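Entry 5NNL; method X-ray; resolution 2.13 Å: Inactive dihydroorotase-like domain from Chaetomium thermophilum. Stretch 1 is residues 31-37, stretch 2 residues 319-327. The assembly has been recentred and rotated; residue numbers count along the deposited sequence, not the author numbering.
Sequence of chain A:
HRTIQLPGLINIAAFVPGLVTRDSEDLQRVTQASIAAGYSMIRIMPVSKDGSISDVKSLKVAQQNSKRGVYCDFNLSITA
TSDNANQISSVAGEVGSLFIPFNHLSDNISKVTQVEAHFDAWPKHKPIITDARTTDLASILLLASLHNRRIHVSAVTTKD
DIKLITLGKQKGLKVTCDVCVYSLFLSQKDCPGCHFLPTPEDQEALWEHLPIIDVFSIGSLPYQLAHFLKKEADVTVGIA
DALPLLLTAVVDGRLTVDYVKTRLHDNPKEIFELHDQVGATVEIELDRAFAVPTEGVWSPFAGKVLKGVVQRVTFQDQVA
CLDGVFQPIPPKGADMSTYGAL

Stretch 1 (31-37) TQASIAA
Stretch 2, residues 319-327: VACLDGVFQ

How do the two stretches lie? Residues 31-36 are helical, phi near -65 and psi between -26 and -56, with Ile-35 N hydrogen-bonded to Thr-31 O at 3.1 Å; Ala-37 follows at -90/-6. Stretch 2 is a hairpin: strand 319-322, a type I' turn from Leu-322 to Val-325, then strand 325-326. Helix and first strand cross at -72°, their axes 7.4 Å apart; Ala-36 CA and Phe-326 CA lie 5.1 Å apart. The two stretches bury 307 Å², both sides summed.

What does Gln-32 offer? Its chain (chi1 m, chi2 t) lays methylenes over one face of the Phe-326 ring, Gln-32 CB standing 4.3 Å from the Phe-326 ring centroid in a CH-pi contact and Gln-32 CG 3.9 Å from Phe-326 CZ. Phe-326, chi1 t and chi2 69°, starts sideways, but its ring comes nearer the helix.

Why does Ile-35 suit its place? Its CA-to-CB bond points toward the hairpin, and with chi1 t and chi2 p the branched side chain reaches two apolar partners: Ile-35 CG1 lies 3.6 Å from Ala-320 CB, and Ile-35 CG2 meets the ring edge, 4.0 Å from Phe-326 CE1.

What lets the backbones approach at Ala-36? Its small methyl points toward the hairpin, Ala-36 CB 4.3 Å from Phe-326 CB and 4.3 Å from Cys-321 SG (chi1 t). Ala-36 O lies 3.4 Å from Cys-321 SG and 4.1 Å from Gly-324 CA, where the positive phi (72°) favours glycine.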

ATOM      1  N   THR A  31       9.008   4.562  -7.993  1.00 36.69           N
ATOM      2  CA  THR A  31      10.067   3.726  -7.436  1.00 32.72           C
ATOM      3  C   THR A  31      11.237   4.566  -6.939  1.00 32.84           C
ATOM      4  O   THR A  31      11.949   4.143  -6.021  1.00 33.17           O
ATOM      5  CB  THR A  31      10.549   2.704  -8.468  1.00 36.18           C
ATOM      6  OG1 THR A  31      11.141   3.376  -9.589  1.00 35.31           O
ATOM      7  CG2 THR A  31       9.395   1.837  -8.937  1.00 33.76           C
ATOM      8  N   GLN A  32      11.453   5.749  -7.523  1.00 36.63           N
ATOM      9  CA  GLN A  32      12.492   6.651  -7.028  1.00 35.74           C
ATOM     10  C   GLN A  32      12.153   7.147  -5.631  1.00 34.97           C
ATOM     11  O   GLN A  32      12.946   7.004  -4.694  1.00 33.04           O
ATOM     12  CB  GLN A  32      12.660   7.851  -7.965  1.00 37.83           C
ATOM     13  CG  GLN A  32      13.143   7.534  -9.364  1.00 43.30           C
ATOM     14  CD  GLN A  32      13.227   8.778 -10.238  1.00 48.42           C
ATOM     15  OE1 GLN A  32      13.310   9.901  -9.735  1.00 51.21           O
ATOM     16  NE2 GLN A  32      13.209   8.584 -11.552  1.00 48.97           N
ATOM     17  N   ALA A  33      10.979   7.762  -5.485  1.00 32.87           N
ATOM     18  CA  ALA A  33      10.562   8.271  -4.187  1.00 32.60           C
ATOM     19  C   ALA A  33      10.418   7.149  -3.169  1.00 29.31           C
ATOM     20  O   ALA A  33      10.618   7.370  -1.969  1.00 31.48           O
ATOM     21  CB  ALA A  33       9.247   9.040  -4.326  1.00 35.27           C
ATOM     22  N   SER A  34      10.073   5.940  -3.621  1.00 28.01           N
ATOM     23  CA  SER A  34       9.959   4.814  -2.702  1.00 27.28           C
ATOM     24  C   SER A  34      11.315   4.444  -2.110  1.00 29.42           C
ATOM     25  O   SER A  34      11.468   4.376  -0.885  1.00 27.28           O
ATOM     26  CB  SER A  34       9.336   3.614  -3.415  1.00 28.95           C
ATOM     27  OG  SER A  34       7.962   3.832  -3.678  1.00 30.26           O
ATOM     28  N   ILE A  35      12.318   4.207  -2.960  1.00 29.39           N
ATOM     29  CA  ILE A  35      13.623   3.797  -2.448  1.00 29.36           C
ATOM     30  C   ILE A  35      14.219   4.903  -1.588  1.00 26.66           C
ATOM     31  O   ILE A  35      14.859   4.638  -0.564  1.00 27.26           O
ATOM     32  CB  ILE A  35      14.563   3.391  -3.603  1.00 30.53           C
ATOM     33  CG1 ILE A  35      15.769   2.607  -3.066  1.00 28.55           C
ATOM     34  CG2 ILE A  35      15.048   4.607  -4.405  1.00 29.31           C
ATOM     35  CD1 ILE A  35      15.428   1.239  -2.518  1.00 30.14           C
ATOM     36  N   ALA A  36      13.986   6.160  -1.967  1.00 26.58           N
ATOM     37  CA  ALA A  36      14.474   7.275  -1.165  1.00 30.23           C
ATOM     38  C   ALA A  36      13.821   7.308   0.212  1.00 29.73           C
ATOM     39  O   ALA A  36      14.406   7.835   1.164  1.00 28.59           O
ATOM     40  CB  ALA A  36      14.224   8.595  -1.894  1.00 32.93           C
ATOM     41  N   ALA A  37      12.613   6.766   0.338  1.00 26.68           N
ATOM     42  CA  ALA A  37      11.923   6.733   1.619  1.00 28.45           C
ATOM     43  C   ALA A  37      12.222   5.478   2.425  1.00 27.24           C
ATOM     44  O   ALA A  37      11.776   5.380   3.573  1.00 28.67           O
ATOM     45  CB  ALA A  37      10.408   6.844   1.408  1.00 26.09           C
ATOM     46  N   VAL A 319      24.414   2.606  -2.833  1.00 35.71           N
ATOM     47  CA  VAL A 319      23.778   3.542  -1.914  1.00 31.98           C
ATOM     48  C   VAL A 319      22.718   4.304  -2.702  1.00 33.24           C
ATOM     49  O   VAL A 319      23.037   5.148  -3.543  1.00 33.31           O
ATOM     50  CB  VAL A 319      24.800   4.489  -1.278  1.00 32.81           C
ATOM     51  CG1 VAL A 319      24.104   5.624  -0.534  1.00 34.97           C
ATOM     52  CG2 VAL A 319      25.698   3.714  -0.329  1.00 31.92           C
ATOM     53  N   ALA A 320      21.452   4.002  -2.427  1.00 30.98           N
ATOM     54  CA  ALA A 320      20.343   4.572  -3.172  1.00 30.90           C
ATOM     55  C   ALA A 320      19.818   5.871  -2.580  1.00 32.71           C
ATOM     56  O   ALA A 320      19.016   6.545  -3.232  1.00 33.05           O
ATOM     57  CB  ALA A 320      19.197   3.557  -3.256  1.00 31.82           C
ATOM     58  N   CYS A 321      20.243   6.240  -1.374  1.00 31.37           N
ATOM     59  CA  CYS A 321      19.728   7.445  -0.741  1.00 32.30           C
ATOM     60  C   CYS A 321      20.643   7.866   0.398  1.00 30.59           C
ATOM     61  O   CYS A 321      21.188   7.020   1.112  1.00 29.91           O
ATOM     62  CB  CYS A 321      18.309   7.225  -0.212  1.00 32.02           C
ATOM     63  SG  CYS A 321      17.645   8.646   0.668  1.00 32.94           S
ATOM     64  N   LEU A 322      20.792   9.179   0.564  1.00 31.54           N
ATOM     65  CA  LEU A 322      21.528   9.755   1.685  1.00 29.48           C
ATOM     66  C   LEU A 322      20.734  10.931   2.228  1.00 31.19           C
ATOM     67  O   LEU A 322      20.461  11.884   1.494  1.00 31.17           O
ATOM     68  CB  LEU A 322      22.923  10.216   1.258  1.00 31.07           C
ATOM     69  CG  LEU A 322      23.931   9.153   0.826  1.00 34.64           C
ATOM     70  CD1 LEU A 322      25.144   9.816   0.162  1.00 33.30           C
ATOM     71  CD2 LEU A 322      24.354   8.314   2.022  1.00 32.55           C
ATOM     72  N   ASP A 323      20.376  10.873   3.511  1.00 34.81           N
ATOM     73  CA  ASP A 323      19.600  11.932   4.155  1.00 32.11           C
ATOM     74  C   ASP A 323      18.328  12.233   3.366  1.00 31.92           C
ATOM     75  O   ASP A 323      17.966  13.389   3.137  1.00 33.44           O
ATOM     76  CB  ASP A 323      20.443  13.197   4.331  1.00 34.69           C
ATOM     77  CG  ASP A 323      21.656  12.972   5.211  1.00 38.56           C
ATOM     78  OD1 ASP A 323      21.609  12.059   6.060  1.00 39.55           O
ATOM     79  OD2 ASP A 323      22.656  13.707   5.055  1.00 42.68           O
ATOM     80  N   GLY A 324      17.644  11.171   2.948  1.00 32.85           N
ATOM     81  CA  GLY A 324      16.420  11.309   2.185  1.00 35.31           C
ATOM     82  C   GLY A 324      16.594  11.774   0.757  1.00 36.70           C
ATOM     83  O   GLY A 324      15.587  12.005   0.077  1.00 34.93           O
ATOM     84  N   VAL A 325      17.827  11.910   0.274  1.00 34.74           N
ATOM     85  CA  VAL A 325      18.100  12.427  -1.063  1.00 33.59           C
ATOM     86  C   VAL A 325      18.384  11.253  -1.994  1.00 33.29           C
ATOM     87  O   VAL A 325      19.404  10.568  -1.859  1.00 34.15           O
ATOM     88  CB  VAL A 325      19.270  13.417  -1.046  1.00 36.95           C
ATOM     89  CG1 VAL A 325      19.578  13.896  -2.453  1.00 37.60           C
ATOM     90  CG2 VAL A 325      18.949  14.597  -0.128  1.00 32.53           C
ATOM     91  N   PHE A 326      17.490  11.041  -2.956  1.00 32.68           N
ATOM     92  CA  PHE A 326      17.702  10.054  -4.006  1.00 32.96           C
ATOM     93  C   PHE A 326      19.093  10.199  -4.610  1.00 35.82           C
ATOM     94  O   PHE A 326      19.545  11.311  -4.903  1.00 36.23           O
ATOM     95  CB  PHE A 326      16.629  10.235  -5.082  1.00 34.51           C
ATOM     96  CG  PHE A 326      16.746   9.281  -6.231  1.00 34.50           C
ATOM     97  CD1 PHE A 326      16.482   7.937  -6.063  1.00 34.75           C
ATOM     98  CD2 PHE A 326      17.093   9.739  -7.489  1.00 35.53           C
ATOM     99  CE1 PHE A 326      16.579   7.061  -7.122  1.00 38.57           C
ATOM    100  CE2 PHE A 326      17.191   8.871  -8.553  1.00 37.24           C
ATOM    101  CZ  PHE A 326      16.933   7.529  -8.373  1.00 39.70           C
ATOM    102  N   GLN A 327      19.781   9.067  -4.780  1.00 32.62           N
ATOM    103  CA  GLN A 327      21.098   9.049  -5.401  1.00 34.39           C
ATOM    104  C   GLN A 327      20.972   8.558  -6.835  1.00 37.43           C
ATOM    105  O   GLN A 327      20.554   7.409  -7.046  1.00 37.74           O
ATOM    106  CB  GLN A 327      22.051   8.155  -4.617  1.00 34.02           C
ATOM    107  CG  GLN A 327      22.356   8.653  -3.210  1.00 35.47           C
ATOM    108  CD  GLN A 327      23.075   9.988  -3.203  1.00 33.84           C
ATOM    109  OE1 GLN A 327      24.264  10.068  -3.509  1.00 31.06           O
ATOM    110  NE2 GLN A 327      22.354  11.045  -2.857  1.00 33.92           N
TER